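Local coordinates for protein Trypsin/chymotrypsin inhibitor (Alocasia macrorrhizos, PDB 5YCZ) that inhibits the serine proteases trypsin and alpha-chymotrypsin as a homodimeric Kunitz-type inhibitor of plant tubers, at residues 75-80 with 86-91; 136-141 with 147-152. All blocks are in the same frame, centred on the assembly; numbering follows the deposited sequence.

In the fold
The chain adopts the beta-trefoil fold of leguminous Kunitz-type inhibitors. Following it from the N terminus, strand 55-60, which carries the predicted reactive bond between L56 and A57, precedes strand 74-77. Contact 1 then closes a short loop, folding 86-91 back along the end of that strand and leading the chain into the hairpin of strands 91-93 and 98-100. Only after it has closed does contact 2 open: residues 136-141 and 147-152 are joined by two disulfides within the connection between neighbouring strands 131-135 and 153-159. The two contacts therefore follow in series, neither nesting nor crossing, with nearest atoms about 6 Å apart.

Contact 1: residues 75-80 with 86-91; sequences YIMFPE and QSTVWT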
loop_
_atom_site.group_PDB
_atom_site.type_symbol
_atom_site.label_atom_id
_atom_site.label_comp_id
_atom_site.label_asym_id
_atom_site.label_seq_id
_atom_site.Cartn_x
_atom_site.Cartn_y
_atom_site.Cartn_z
ATOM N N TYR A 75 2.151 -9.165 -8.072
ATOM C CA TYR A 75 1.937 -8.956 -6.652
ATOM C C TYR A 75 0.601 -8.278 -6.429
ATOM O O TYR A 75 0.082 -7.564 -7.297
ATOM C CB TYR A 75 3.026 -8.084 -6.050
ATOM C CG TYR A 75 4.387 -8.530 -6.435
ATOM C CD1 TYR A 75 4.835 -9.781 -6.073
ATOM C CD2 TYR A 75 5.220 -7.710 -7.183
ATOM C CE1 TYR A 75 6.094 -10.210 -6.432
ATOM C CE2 TYR A 75 6.475 -8.122 -7.544
ATOM C CZ TYR A 75 6.916 -9.377 -7.165
ATOM O OH TYR A 75 8.172 -9.821 -7.514
ATOM N N ILE A 76 0.059 -8.490 -5.236
ATOM C CA ILE A 76 -1.231 -7.944 -4.854
ATOM C C ILE A 76 -1.072 -7.278 -3.501
ATOM O O ILE A 76 -0.367 -7.790 -2.624
ATOM C CB ILE A 76 -2.324 -9.036 -4.782
ATOM C CG1 ILE A 76 -2.316 -9.903 -6.037
ATOM C CG2 ILE A 76 -3.711 -8.407 -4.565
ATOM C CD1 ILE A 76 -3.203 -11.150 -5.938
ATOM N N MET A 77 -1.757 -6.144 -3.318
ATOM C CA MET A 77 -1.764 -5.500 -2.016
ATOM C C MET A 77 -3.040 -4.707 -1.817
ATOM O O MET A 77 -3.764 -4.418 -2.772
ATOM C CB MET A 77 -0.521 -4.619 -1.844
ATOM C CG MET A 77 -0.324 -3.500 -2.867
ATOM S SD MET A 77 0.525 -2.063 -2.155
ATOM C CE MET A 77 2.033 -2.819 -1.564
ATOM N N PHE A 78 -3.337 -4.428 -0.551
ATOM C CA PHE A 78 -4.307 -3.415 -0.190
ATOM C C PHE A 78 -3.524 -2.124 0.030
ATOM O O PHE A 78 -2.824 -1.998 1.055
ATOM C CB PHE A 78 -5.061 -3.799 1.075
ATOM C CG PHE A 78 -5.934 -5.014 0.946
ATOM C CD1 PHE A 78 -7.278 -4.890 0.626
ATOM C CD2 PHE A 78 -5.426 -6.286 1.206
ATOM C CE1 PHE A 78 -8.101 -6.015 0.539
ATOM C CE2 PHE A 78 -6.240 -7.413 1.120
ATOM C CZ PHE A 78 -7.587 -7.273 0.786
ATOM N N PRO A 79 -3.591 -1.168 -0.867
ATOM C CA PRO A 79 -2.714 0.010 -0.685
ATOM C C PRO A 79 -3.273 0.978 0.346
ATOM O O PRO A 79 -3.657 2.109 0.053
ATOM C CB PRO A 79 -2.674 0.610 -2.090
ATOM C CG PRO A 79 -3.964 0.238 -2.694
ATOM C CD PRO A 79 -4.424 -1.071 -2.076
ATOM N N GLU A 80 -3.353 0.536 1.592
ATOM C CA GLU A 80 -3.830 1.413 2.647
ATOM C C GLU A 80 -3.009 1.152 3.893
ATOM O O GLU A 80 -2.343 0.116 4.002
ATOM C CB GLU A 80 -5.327 1.223 2.945
ATOM C CG GLU A 80 -5.804 -0.196 2.926
ATOM C CD GLU A 80 -7.314 -0.278 3.076
ATOM O OE1 GLU A 80 -7.799 -0.287 4.234
ATOM O OE2 GLU A 80 -8.021 -0.314 2.033
ATOM N N GLN A 86 3.505 -4.978 9.199
ATOM C CA GLN A 86 3.849 -5.748 8.011
ATOM C C GLN A 86 3.257 -5.094 6.773
ATOM O O GLN A 86 2.214 -4.437 6.831
ATOM C CB GLN A 86 3.320 -7.186 8.123
ATOM C CG GLN A 86 3.865 -7.954 9.305
ATOM C CD GLN A 86 3.060 -7.729 10.576
ATOM O OE1 GLN A 86 1.894 -7.317 10.537
ATOM N NE2 GLN A 86 3.671 -8.007 11.709
ATOM N N SER A 87 3.924 -5.294 5.639
ATOM C CA SER A 87 3.365 -4.817 4.382
ATOM C C SER A 87 2.013 -5.465 4.136
ATOM O O SER A 87 1.737 -6.574 4.596
ATOM C CB SER A 87 4.318 -5.098 3.216
ATOM O OG SER A 87 4.366 -6.473 2.878
ATOM N N THR A 88 1.156 -4.745 3.443
ATOM C CA THR A 88 -0.120 -5.276 2.999
ATOM C C THR A 88 -0.015 -6.028 1.668
ATOM O O THR A 88 -1.022 -6.187 0.966
ATOM C CB THR A 88 -1.130 -4.145 2.882
ATOM O OG1 THR A 88 -0.550 -3.087 2.107
ATOM C CG2 THR A 88 -1.485 -3.620 4.265
ATOM N N VAL A 89 1.188 -6.459 1.295
ATOM C CA VAL A 89 1.395 -7.304 0.122
ATOM C C VAL A 89 1.003 -8.733 0.473
ATOM O O VAL A 89 1.451 -9.277 1.485
ATOM C CB VAL A 89 2.862 -7.241 -0.340
ATOM C CG1 VAL A 89 3.151 -8.323 -1.331
ATOM C CG2 VAL A 89 3.167 -5.910 -0.964
ATOM N N TRP A 90 0.177 -9.349 -0.372
ATOM C CA TRP A 90 -0.232 -10.724 -0.139
ATOM C C TRP A 90 0.959 -11.658 -0.233
ATOM O O TRP A 90 1.818 -11.508 -1.106
ATOM C CB TRP A 90 -1.249 -11.163 -1.175
ATOM C CG TRP A 90 -2.565 -10.543 -1.130
ATOM C CD1 TRP A 90 -2.934 -9.387 -0.505
ATOM C CD2 TRP A 90 -3.731 -11.048 -1.767
ATOM N NE1 TRP A 90 -4.268 -9.145 -0.720
ATOM C CE2 TRP A 90 -4.777 -10.154 -1.491
ATOM C CE3 TRP A 90 -3.990 -12.181 -2.543
ATOM C CZ2 TRP A 90 -6.056 -10.354 -1.956
ATOM C CZ3 TRP A 90 -5.255 -12.383 -3.011
ATOM C CH2 TRP A 90 -6.284 -11.474 -2.717
ATOM N N THR A 91 0.976 -12.662 0.632
ATOM C CA THR A 91 1.936 -13.744 0.505
ATOM C C THR A 91 1.238 -14.999 0.993
ATOM O O THR A 91 0.355 -14.938 1.856
ATOM C CB THR A 91 3.234 -13.458 1.291
ATOM O OG1 THR A 91 4.126 -14.587 1.228
ATOM C CG2 THR A 91 2.913 -13.127 2.745
HETATM O O HOH W 1 1.698 -10.391 -3.447
#
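In this beta-trefoil inhibitor, strand 74-77 meets the returning segment 86-91 through a single antiparallel bridge, M77 facing V89 as a non-hydrogen-bonded pair. Two backbone bonds flank the pair: W90 N gives a nearly straight bond to I76 O (2.8 Å, 165° at the hydrogen), while F78 N reaches T88 O over a longer 3.3 Å. One pair further on, a water links the backbones of I76 and W90, accepting from I76 N and donating to W90 O. Hydrophobic side chains fill in from two directions. I76 sets CG2 anti to its backbone N, which places this methyl over the five-membered ring of W90 in a CH-pi contact, 3.8 Å from the centroid and 15° from the normal; its CD1 reaches the six-membered ring at CE3. F78 also meets this indole, its CE2 lying 3.2 Å from W90 NE1 with the two ring planes oblique. F78 touches L56 of the predicted reactive bond as well, which lies on strand 55-60, the antiparallel neighbour of strand 74-77. M77 CE packs on V89 CG2; in the dimer M77 touches E80 and V89 touches P81 of the second subunit. P79 centres an inverse gamma turn in which E80 N bonds to F78 O; T88 OG1 donates to the same oxygen over 2.7 Å, the two donors approaching from opposite faces of the carbonyl plane.

Contact 2: residues 136-141 with 147-152; sequences CPCSTG and CRMGCL
The pyrrolidine ring of P137 is the one side-chain ring in this contact, and it meets L152 through its CG and CD atoms: L152 CG is 3.8 Å from P137 CG, the two side chains passing at a slant. On either side of P137 in the sequence a cysteine carries a disulfide to the other segment. C136 SG bonds to C151 SG with the torsion about S-S at 93°, a right-handed bridge, whereas C138 SG joins C147 SG at -115°, the left-handed form. The pairing is concentric: C138-C147 lies within the larger ring closed by C136-C151, so the loop linking strands 131-135 and 153-159 of the trefoil is stapled twice, with no hydrogen bond between the segments. C147 SG sits between its backbone N and carbonyl carbon (chi1 51°), turned to meet C138, and C138 CB comes to 3.1 Å from C147 O. M149, bent along its chain, lays its CG 3.4 Å from C138 SG, its CE also approaching that sulfur. Outside the loop, R115 NH1 donates to P137 O and P111 packs on the P137 ring, while L152 forms a backbone bond with V135 where strand 153-159 is about to begin.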
loop_
_atom_site.group_PDB
_atom_site.type_symbol
_atom_site.label_atom_id
_atom_site.label_comp_id
_atom_site.label_asym_id
_atom_site.label_seq_id
_atom_site.Cartn_x
_atom_site.Cartn_y
_atom_site.Cartn_z
ATOM N N CYS A 136 1.329 -18.893 -7.490
ATOM C CA CYS A 136 2.325 -19.383 -8.453
ATOM C C CYS A 136 3.733 -18.978 -8.044
ATOM O O CYS A 136 4.270 -17.978 -8.523
ATOM C CB CYS A 136 2.026 -18.885 -9.870
ATOM S SG CYS A 136 0.488 -19.512 -10.589
ATOM N N PRO A 137 4.369 -19.754 -7.177
ATOM C CA PRO A 137 5.689 -19.360 -6.669
ATOM C C PRO A 137 6.719 -19.088 -7.744
ATOM O O PRO A 137 7.681 -18.359 -7.480
ATOM C CB PRO A 137 6.089 -20.558 -5.804
ATOM C CG PRO A 137 4.805 -21.083 -5.322
ATOM C CD PRO A 137 3.817 -20.899 -6.445
ATOM N N CYS A 138 6.557 -19.613 -8.948
ATOM C CA CYS A 138 7.548 -19.412 -9.998
ATOM C C CYS A 138 7.093 -18.313 -10.943
ATOM O O CYS A 138 5.977 -18.368 -11.471
ATOM C CB CYS A 138 7.788 -20.703 -10.776
ATOM S SG CYS A 138 8.635 -21.937 -9.802
ATOM N N SER A 139 7.963 -17.331 -11.170
ATOM C CA SER A 139 7.602 -16.237 -12.062
ATOM C C SER A 139 7.221 -16.773 -13.433
ATOM O O SER A 139 7.643 -17.858 -13.849
ATOM C CB SER A 139 8.744 -15.233 -12.194
ATOM O OG SER A 139 8.809 -14.363 -11.074
ATOM N N THR A 140 6.387 -16.001 -14.121
ATOM C CA THR A 140 5.903 -16.377 -15.438
ATOM C C THR A 140 5.434 -15.122 -16.157
ATOM O O THR A 140 5.086 -14.117 -15.528
ATOM C CB THR A 140 4.788 -17.413 -15.338
ATOM O OG1 THR A 140 4.654 -18.064 -16.603
ATOM C CG2 THR A 140 3.498 -16.767 -14.978
ATOM N N GLY A 141 5.433 -15.190 -17.487
ATOM C CA GLY A 141 5.313 -13.967 -18.256
ATOM C C GLY A 141 6.448 -12.998 -18.017
ATOM O O GLY A 141 6.299 -11.803 -18.281
ATOM N N CYS A 147 12.042 -20.516 -12.151
ATOM C CA CYS A 147 11.901 -21.921 -11.788
ATOM C C CYS A 147 10.711 -22.534 -12.516
ATOM O O CYS A 147 9.738 -21.851 -12.855
ATOM C CB CYS A 147 11.738 -22.094 -10.270
ATOM S SG CYS A 147 10.450 -21.073 -9.411
ATOM N N ARG A 148 10.786 -23.845 -12.743
ATOM C CA ARG A 148 9.903 -24.490 -13.704
ATOM C C ARG A 148 8.665 -25.132 -13.089
ATOM O O ARG A 148 7.692 -25.373 -13.812
ATOM C CB ARG A 148 10.687 -25.542 -14.496
ATOM C CG ARG A 148 11.286 -25.016 -15.805
ATOM C CD ARG A 148 12.507 -24.118 -15.558
ATOM N NE ARG A 148 13.082 -23.580 -16.796
ATOM C CZ ARG A 148 14.166 -22.803 -16.850
ATOM N NH1 ARG A 148 14.805 -22.465 -15.732
ATOM N NH2 ARG A 148 14.612 -22.359 -18.023
ATOM N N MET A 149 8.665 -25.417 -11.795
ATOM C CA MET A 149 7.512 -26.084 -11.209
ATOM C C MET A 149 6.255 -25.221 -11.337
ATOM O O MET A 149 6.313 -24.002 -11.549
ATOM C CB MET A 149 7.780 -26.409 -9.753
ATOM C CG MET A 149 7.927 -25.191 -8.910
ATOM S SD MET A 149 9.165 -25.471 -7.634
ATOM C CE MET A 149 10.652 -24.906 -8.466
ATOM N N GLY A 150 5.102 -25.872 -11.217
ATOM C CA GLY A 150 3.833 -25.223 -11.463
ATOM C C GLY A 150 3.350 -24.435 -10.263
ATOM O O GLY A 150 4.087 -24.144 -9.320
ATOM N N CYS A 151 2.071 -24.089 -10.307
ATOM C CA CYS A 151 1.494 -23.307 -9.229
ATOM C C CYS A 151 1.052 -24.207 -8.076
ATOM O O CYS A 151 0.872 -25.419 -8.224
ATOM C CB CYS A 151 0.332 -22.496 -9.762
ATOM S SG CYS A 151 0.839 -21.481 -11.134
ATOM N N LEU A 152 0.896 -23.605 -6.902
ATOM C CA LEU A 152 0.333 -24.380 -5.809
ATOM C C LEU A 152 -1.132 -24.668 -6.050
ATOM O O LEU A 152 -1.629 -25.713 -5.610
ATOM C CB LEU A 152 0.505 -23.656 -4.480
ATOM C CG LEU A 152 1.927 -23.266 -4.079
ATOM C CD1 LEU A 152 1.949 -22.725 -2.653
ATOM C CD2 LEU A 152 2.893 -24.457 -4.242
#